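Long-range contacts in GXWXG domain-containing protein (Thermomonospora curvata, PDB 4MVE), which is of unknown function but pairs a GXWXG region with a DUF4334 region in a single chain built mainly of antiparallel beta strands: residues 41-46 against 63-68; 74-79 against 93-98. One frame throughout, in Å; residues are numbered along the deposited sequence.

Contact 1. Residues 41-46 against 63-68; sequences LGTWRG and NWYGKR
Y65 lays one face of its phenol ring over the start of the R45 side chain, with R45 CA 4.0 Å above the ring plane toward the rim and R45 CG 3.8 Å from Y65 CE1. The strands beneath, 42-46 and 64-68, pair antiparallel, and a classic beta bulge at Y65 and G66 interrupts the second where both residues face L79 on the next strand. CG of Y65 is anti to the backbone N (chi1 172°), and T43 CG2 sits at the ring's edge; the hydroxyl goes on to E150. W44 and K67 form a hydrogen-bonded pair, W44 N to K67 O at 2.8 Å and K67 N returning to W44 O. Across G66 the backbones come close, G66 CA lying 3.2 Å from W44 O, where a side chain would clash. T43 OG1 touches the aliphatic part of R68, 3.3 Å from R68 CD. At the bulge end, G46 N reaches a lone pair of Y65 O in the carbonyl plane, and W64 CH2 packs 3.7 Å from G46 CA. One water lies between G46 O and W64 O, 2.8 and 2.6 Å away, bridging the two strands.

Contact 2. Residues 74-79 against 93-98; sequences HVEPLL and LGLARL
V75 and A96 face each other as a single antiparallel bridge, a hydrogen-bonded pair where strand 96-98 begins. V75 N donates a hydrogen bond to A96 O at 3.1 Å, from well above the carbonyl plane; the return bond, A96 N to V75 O, is weak, with an angle of 128° at the hydrogen. L95 CB and CD2 both lie against V75 O. Further backbone bonds join L95 to D114 and L78 to Y90, and L93 O accepts from Q116 NE2. The polar side chains find their partners outside the pair: E76 OE1 forms a salt bridge with R68 NE, R97 NH1 pairs with D114, and H74 ND1 bonds to D71. P77, with no N-H to give, contributes its ring instead, CG 3.8 Å from G94 O and CD 4.0 Å from L95 CA, while its own carbonyl accepts from K67 NZ. An alanine here would probably open a gap beside G94 O and A96 CB, where the ring carbon CG now packs. V75 CG2, anti to its own carbonyl carbon, packs on R97 CA and L98 CG. Strand 64-71 runs beside 74-81, with F69 touching V75 and L98, and M111 of strand 106-113 meets both V75 and P77.

In the fold
The two contacts share a seam: strands 64-71 and 74-81 follow each other and are neighbours in the sheet, so contact 2 starts from the strand next to contact 1. Their centres lie about 10 Å apart, and across the seam Y65 N probably bonds to L79 O. Both are partly buried, the centre of contact 1 about 9 Å from that of the chain, against about 12 Å for contact 2. Contact 1 is antiparallel strand pairing with three backbone bonds and a bulge, its W64 and Y65 rings packing against a glycine and an arginine stem. Contact 2 has one bridge, and mostly aliphatic side chains fill the rest, joining the GXWXG region to the DUF4334 region.

Contact 1. Residues 41-46 against 63-68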
loop_
_atom_site.group_PDB
_atom_site.type_symbol
_atom_site.label_atom_id
_atom_site.label_comp_id
_atom_site.label_asym_id
_atom_site.label_seq_id
_atom_site.Cartn_x
_atom_site.Cartn_y
_atom_site.Cartn_z
ATOM N N LEU A 41 11.699 -1.770 -3.708
ATOM C CA LEU A 41 12.475 -2.836 -3.081
ATOM C C LEU A 41 12.855 -2.481 -1.601
ATOM O O LEU A 41 13.351 -1.392 -1.320
ATOM C CB LEU A 41 13.690 -3.244 -3.927
ATOM C CG LEU A 41 13.357 -3.759 -5.370
ATOM C CD1 LEU A 41 14.605 -4.141 -6.133
ATOM C CD2 LEU A 41 12.448 -4.944 -5.343
ATOM N N GLY A 42 12.500 -3.380 -0.687
ATOM C CA GLY A 42 12.737 -3.217 0.746
ATOM C C GLY A 42 11.529 -3.534 1.598
ATOM O O GLY A 42 10.487 -3.962 1.083
ATOM N N THR A 43 11.660 -3.321 2.911
ATOM C CA THR A 43 10.593 -3.558 3.872
ATOM C C THR A 43 9.914 -2.233 4.182
ATOM O O THR A 43 10.592 -1.206 4.358
ATOM C CB THR A 43 11.136 -4.271 5.118
ATOM O OG1 THR A 43 11.647 -5.530 4.692
ATOM C CG2 THR A 43 10.058 -4.520 6.187
ATOM N N TRP A 44 8.571 -2.260 4.232
ATOM C CA TRP A 44 7.755 -1.074 4.510
ATOM C C TRP A 44 6.707 -1.338 5.587
ATOM O O TRP A 44 6.100 -2.421 5.619
ATOM C CB TRP A 44 7.032 -0.569 3.238
ATOM C CG TRP A 44 7.905 -0.236 2.067
ATOM C CD1 TRP A 44 8.592 -1.118 1.288
ATOM C CD2 TRP A 44 8.033 1.056 1.421
ATOM N NE1 TRP A 44 9.179 -0.462 0.224
ATOM C CE2 TRP A 44 8.861 0.875 0.287
ATOM C CE3 TRP A 44 7.479 2.332 1.662
ATOM C CZ2 TRP A 44 9.183 1.933 -0.589
ATOM C CZ3 TRP A 44 7.798 3.376 0.797
ATOM C CH2 TRP A 44 8.641 3.171 -0.316
ATOM N N ARG A 45 6.486 -0.329 6.447
ATOM C CA ARG A 45 5.450 -0.308 7.494
ATOM C C ARG A 45 4.168 0.301 6.876
ATOM O O ARG A 45 4.218 1.358 6.220
ATOM C CB ARG A 45 5.903 0.490 8.732
ATOM C CG ARG A 45 4.803 0.547 9.810
ATOM C CD ARG A 45 5.236 1.214 11.119
ATOM N NE ARG A 45 5.412 2.668 11.003
ATOM C CZ ARG A 45 6.591 3.286 10.981
ATOM N NH1 ARG A 45 7.717 2.588 11.054
ATOM N NH2 ARG A 45 6.651 4.609 10.893
ATOM N N GLY A 46 3.055 -0.398 7.052
ATOM C CA GLY A 46 1.787 0.020 6.476
ATOM C C GLY A 46 0.805 0.573 7.467
ATOM O O GLY A 46 0.899 0.298 8.661
ATOM N N ASN A 63 -3.174 -7.871 12.938
ATOM C CA ASN A 63 -2.011 -7.086 13.330
ATOM C C ASN A 63 -1.072 -6.905 12.138
ATOM O O ASN A 63 0.143 -7.009 12.285
ATOM C CB ASN A 63 -1.255 -7.697 14.521
ATOM C CG ASN A 63 -1.751 -7.269 15.860
ATOM O OD1 ASN A 63 -1.250 -6.305 16.455
ATOM N ND2 ASN A 63 -2.696 -8.025 16.387
ATOM N N TRP A 64 -1.645 -6.621 10.958
ATOM C CA TRP A 64 -0.898 -6.335 9.742
ATOM C C TRP A 64 0.144 -5.262 10.017
ATOM O O TRP A 64 -0.180 -4.202 10.578
ATOM C CB TRP A 64 -1.837 -5.859 8.631
ATOM C CG TRP A 64 -1.099 -5.455 7.378
ATOM C CD1 TRP A 64 -0.298 -6.246 6.605
ATOM C CD2 TRP A 64 -1.152 -4.186 6.732
ATOM N NE1 TRP A 64 0.174 -5.534 5.527
ATOM C CE2 TRP A 64 -0.380 -4.287 5.546
ATOM C CE3 TRP A 64 -1.801 -2.964 7.025
ATOM C CZ2 TRP A 64 -0.204 -3.203 4.671
ATOM C CZ3 TRP A 64 -1.672 -1.913 6.132
ATOM C CH2 TRP A 64 -0.862 -2.027 4.985
ATOM N N TYR A 65 1.391 -5.578 9.705
ATOM C CA TYR A 65 2.519 -4.670 9.890
ATOM C C TYR A 65 2.810 -3.885 8.597
ATOM O O TYR A 65 2.882 -2.660 8.619
ATOM C CB TYR A 65 3.780 -5.431 10.334
ATOM C CG TYR A 65 5.000 -4.537 10.333
ATOM C CD1 TYR A 65 5.155 -3.538 11.290
ATOM C CD2 TYR A 65 5.968 -4.644 9.335
ATOM C CE1 TYR A 65 6.229 -2.652 11.242
ATOM C CE2 TYR A 65 7.055 -3.774 9.285
ATOM C CZ TYR A 65 7.179 -2.773 10.241
ATOM O OH TYR A 65 8.265 -1.929 10.236
ATOM N N GLY A 66 3.018 -4.609 7.504
ATOM C CA GLY A 66 3.350 -4.004 6.225
ATOM C C GLY A 66 3.652 -4.995 5.122
ATOM O O GLY A 66 2.913 -5.976 4.922
ATOM N N LYS A 67 4.730 -4.713 4.370
ATOM C CA LYS A 67 5.113 -5.506 3.166
ATOM C C LYS A 67 6.606 -5.567 2.973
ATOM O O LYS A 67 7.321 -4.660 3.431
ATOM C CB LYS A 67 4.490 -4.891 1.886
ATOM C CG LYS A 67 2.983 -4.649 1.930
ATOM C CD LYS A 67 2.455 -4.027 0.625
ATOM C CE LYS A 67 0.972 -3.819 0.662
ATOM N NZ LYS A 67 0.255 -5.121 0.645
ATOM N N ARG A 68 7.086 -6.649 2.317
ATOM C CA ARG A 68 8.508 -6.818 1.962
ATOM C C ARG A 68 8.610 -7.082 0.459
ATOM O O ARG A 68 8.026 -8.050 -0.025
ATOM C CB ARG A 68 9.212 -7.940 2.749
ATOM C CG ARG A 68 10.760 -7.944 2.480
ATOM C CD ARG A 68 11.624 -8.631 3.542
ATOM N NE ARG A 68 11.421 -10.084 3.567
ATOM C CZ ARG A 68 12.341 -10.994 3.240
ATOM N NH1 ARG A 68 12.046 -12.285 3.277
ATOM N NH2 ARG A 68 13.549 -10.616 2.836
HETATM O O HOH W 1 0.310 -1.603 10.616
#

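Contact 2. Residues 74-79 against 93-98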
loop_
_atom_site.group_PDB
_atom_site.type_symbol
_atom_site.label_atom_id
_atom_site.label_comp_id
_atom_site.label_asym_id
_atom_site.label_seq_id
_atom_site.Cartn_x
_atom_site.Cartn_y
_atom_site.Cartn_z
ATOM N N HIS A 74 9.168 -11.409 -6.354
ATOM C CA HIS A 74 8.942 -11.988 -5.028
ATOM C C HIS A 74 8.678 -10.916 -3.971
ATOM O O HIS A 74 9.592 -10.244 -3.503
ATOM C CB HIS A 74 10.133 -12.882 -4.639
ATOM C CG HIS A 74 10.386 -14.009 -5.604
ATOM N ND1 HIS A 74 11.451 -13.974 -6.501
ATOM C CD2 HIS A 74 9.717 -15.175 -5.774
ATOM C CE1 HIS A 74 11.416 -15.126 -7.149
ATOM N NE2 HIS A 74 10.380 -15.872 -6.765
ATOM N N VAL A 75 7.398 -10.778 -3.598
ATOM C CA VAL A 75 6.877 -9.827 -2.621
ATOM C C VAL A 75 6.098 -10.555 -1.508
ATOM O O VAL A 75 5.251 -11.409 -1.797
ATOM C CB VAL A 75 5.953 -8.800 -3.346
ATOM C CG1 VAL A 75 5.365 -7.769 -2.374
ATOM C CG2 VAL A 75 6.697 -8.088 -4.483
ATOM N N GLU A 76 6.319 -10.154 -0.255
ATOM C CA GLU A 76 5.524 -10.636 0.871
ATOM C C GLU A 76 4.489 -9.551 1.135
ATOM O O GLU A 76 4.841 -8.483 1.616
ATOM C CB GLU A 76 6.383 -10.984 2.100
ATOM C CG GLU A 76 7.448 -12.034 1.776
ATOM C CD GLU A 76 8.532 -12.176 2.827
ATOM O OE1 GLU A 76 8.806 -11.176 3.528
ATOM O OE2 GLU A 76 9.139 -13.266 2.924
ATOM N N PRO A 77 3.216 -9.752 0.725
ATOM C CA PRO A 77 2.234 -8.665 0.865
ATOM C C PRO A 77 1.687 -8.444 2.266
ATOM O O PRO A 77 1.172 -7.354 2.549
ATOM C CB PRO A 77 1.103 -9.088 -0.076
ATOM C CG PRO A 77 1.189 -10.577 -0.130
ATOM C CD PRO A 77 2.632 -10.950 0.076
ATOM N N LEU A 78 1.738 -9.462 3.125
ATOM C CA LEU A 78 1.104 -9.364 4.451
ATOM C C LEU A 78 1.994 -9.737 5.590
ATOM O O LEU A 78 1.814 -10.793 6.208
ATOM C CB LEU A 78 -0.167 -10.239 4.505
ATOM C CG LEU A 78 -1.230 -9.930 3.433
ATOM C CD1 LEU A 78 -2.231 -11.050 3.362
ATOM C CD2 LEU A 78 -1.955 -8.593 3.747
ATOM N N LEU A 79 2.919 -8.827 5.927
ATOM C CA LEU A 79 3.751 -8.972 7.113
ATOM C C LEU A 79 2.879 -8.616 8.265
ATOM O O LEU A 79 2.123 -7.650 8.157
ATOM C CB LEU A 79 5.006 -8.079 7.062
ATOM C CG LEU A 79 6.006 -8.318 5.909
ATOM C CD1 LEU A 79 7.201 -7.323 6.035
ATOM C CD2 LEU A 79 6.507 -9.808 5.877
ATOM N N LEU A 93 -2.926 -16.188 1.930
ATOM C CA LEU A 93 -3.615 -15.556 0.787
ATOM C C LEU A 93 -2.734 -15.607 -0.472
ATOM O O LEU A 93 -3.111 -15.079 -1.523
ATOM C CB LEU A 93 -4.005 -14.092 1.101
ATOM C CG LEU A 93 -5.245 -13.922 1.980
ATOM C CD1 LEU A 93 -4.870 -13.914 3.431
ATOM C CD2 LEU A 93 -5.906 -12.591 1.710
ATOM N N GLY A 94 -1.550 -16.187 -0.330
ATOM C CA GLY A 94 -0.591 -16.294 -1.420
ATOM C C GLY A 94 0.396 -15.139 -1.371
ATOM O O GLY A 94 0.260 -14.213 -0.553
ATOM N N LEU A 95 1.391 -15.186 -2.260
ATOM C CA LEU A 95 2.418 -14.171 -2.303
ATOM C C LEU A 95 2.086 -13.145 -3.397
ATOM O O LEU A 95 0.902 -12.970 -3.723
ATOM C CB LEU A 95 3.836 -14.801 -2.440
ATOM C CG LEU A 95 4.294 -15.570 -1.175
ATOM C CD1 LEU A 95 5.527 -16.383 -1.437
ATOM C CD2 LEU A 95 4.561 -14.625 0.002
ATOM N N ALA A 96 3.093 -12.384 -3.875
ATOM C CA ALA A 96 2.823 -11.333 -4.830
ATOM C C ALA A 96 4.073 -10.985 -5.640
ATOM O O ALA A 96 5.125 -11.599 -5.474
ATOM C CB ALA A 96 2.293 -10.099 -4.105
ATOM N N ARG A 97 3.919 -10.061 -6.579
ATOM C CA ARG A 97 4.996 -9.604 -7.442
ATOM C C ARG A 97 4.703 -8.175 -7.906
ATOM O O ARG A 97 3.610 -7.643 -7.649
ATOM C CB ARG A 97 5.231 -10.579 -8.614
ATOM C CG ARG A 97 4.102 -10.643 -9.597
ATOM C CD ARG A 97 3.958 -12.023 -10.258
ATOM N NE ARG A 97 2.780 -12.001 -11.137
ATOM C CZ ARG A 97 1.513 -11.913 -10.722
ATOM N NH1 ARG A 97 1.226 -11.896 -9.418
ATOM N NH2 ARG A 97 0.523 -11.870 -11.603
ATOM N N LEU A 98 5.699 -7.542 -8.514
ATOM C CA LEU A 98 5.591 -6.160 -8.987
ATOM C C LEU A 98 5.627 -6.077 -10.490
ATOM O O LEU A 98 6.438 -6.753 -11.142
ATOM C CB LEU A 98 6.747 -5.316 -8.448
ATOM C CG LEU A 98 6.741 -4.981 -6.937
ATOM C CD1 LEU A 98 8.143 -4.589 -6.478
ATOM C CD2 LEU A 98 5.764 -3.845 -6.625
#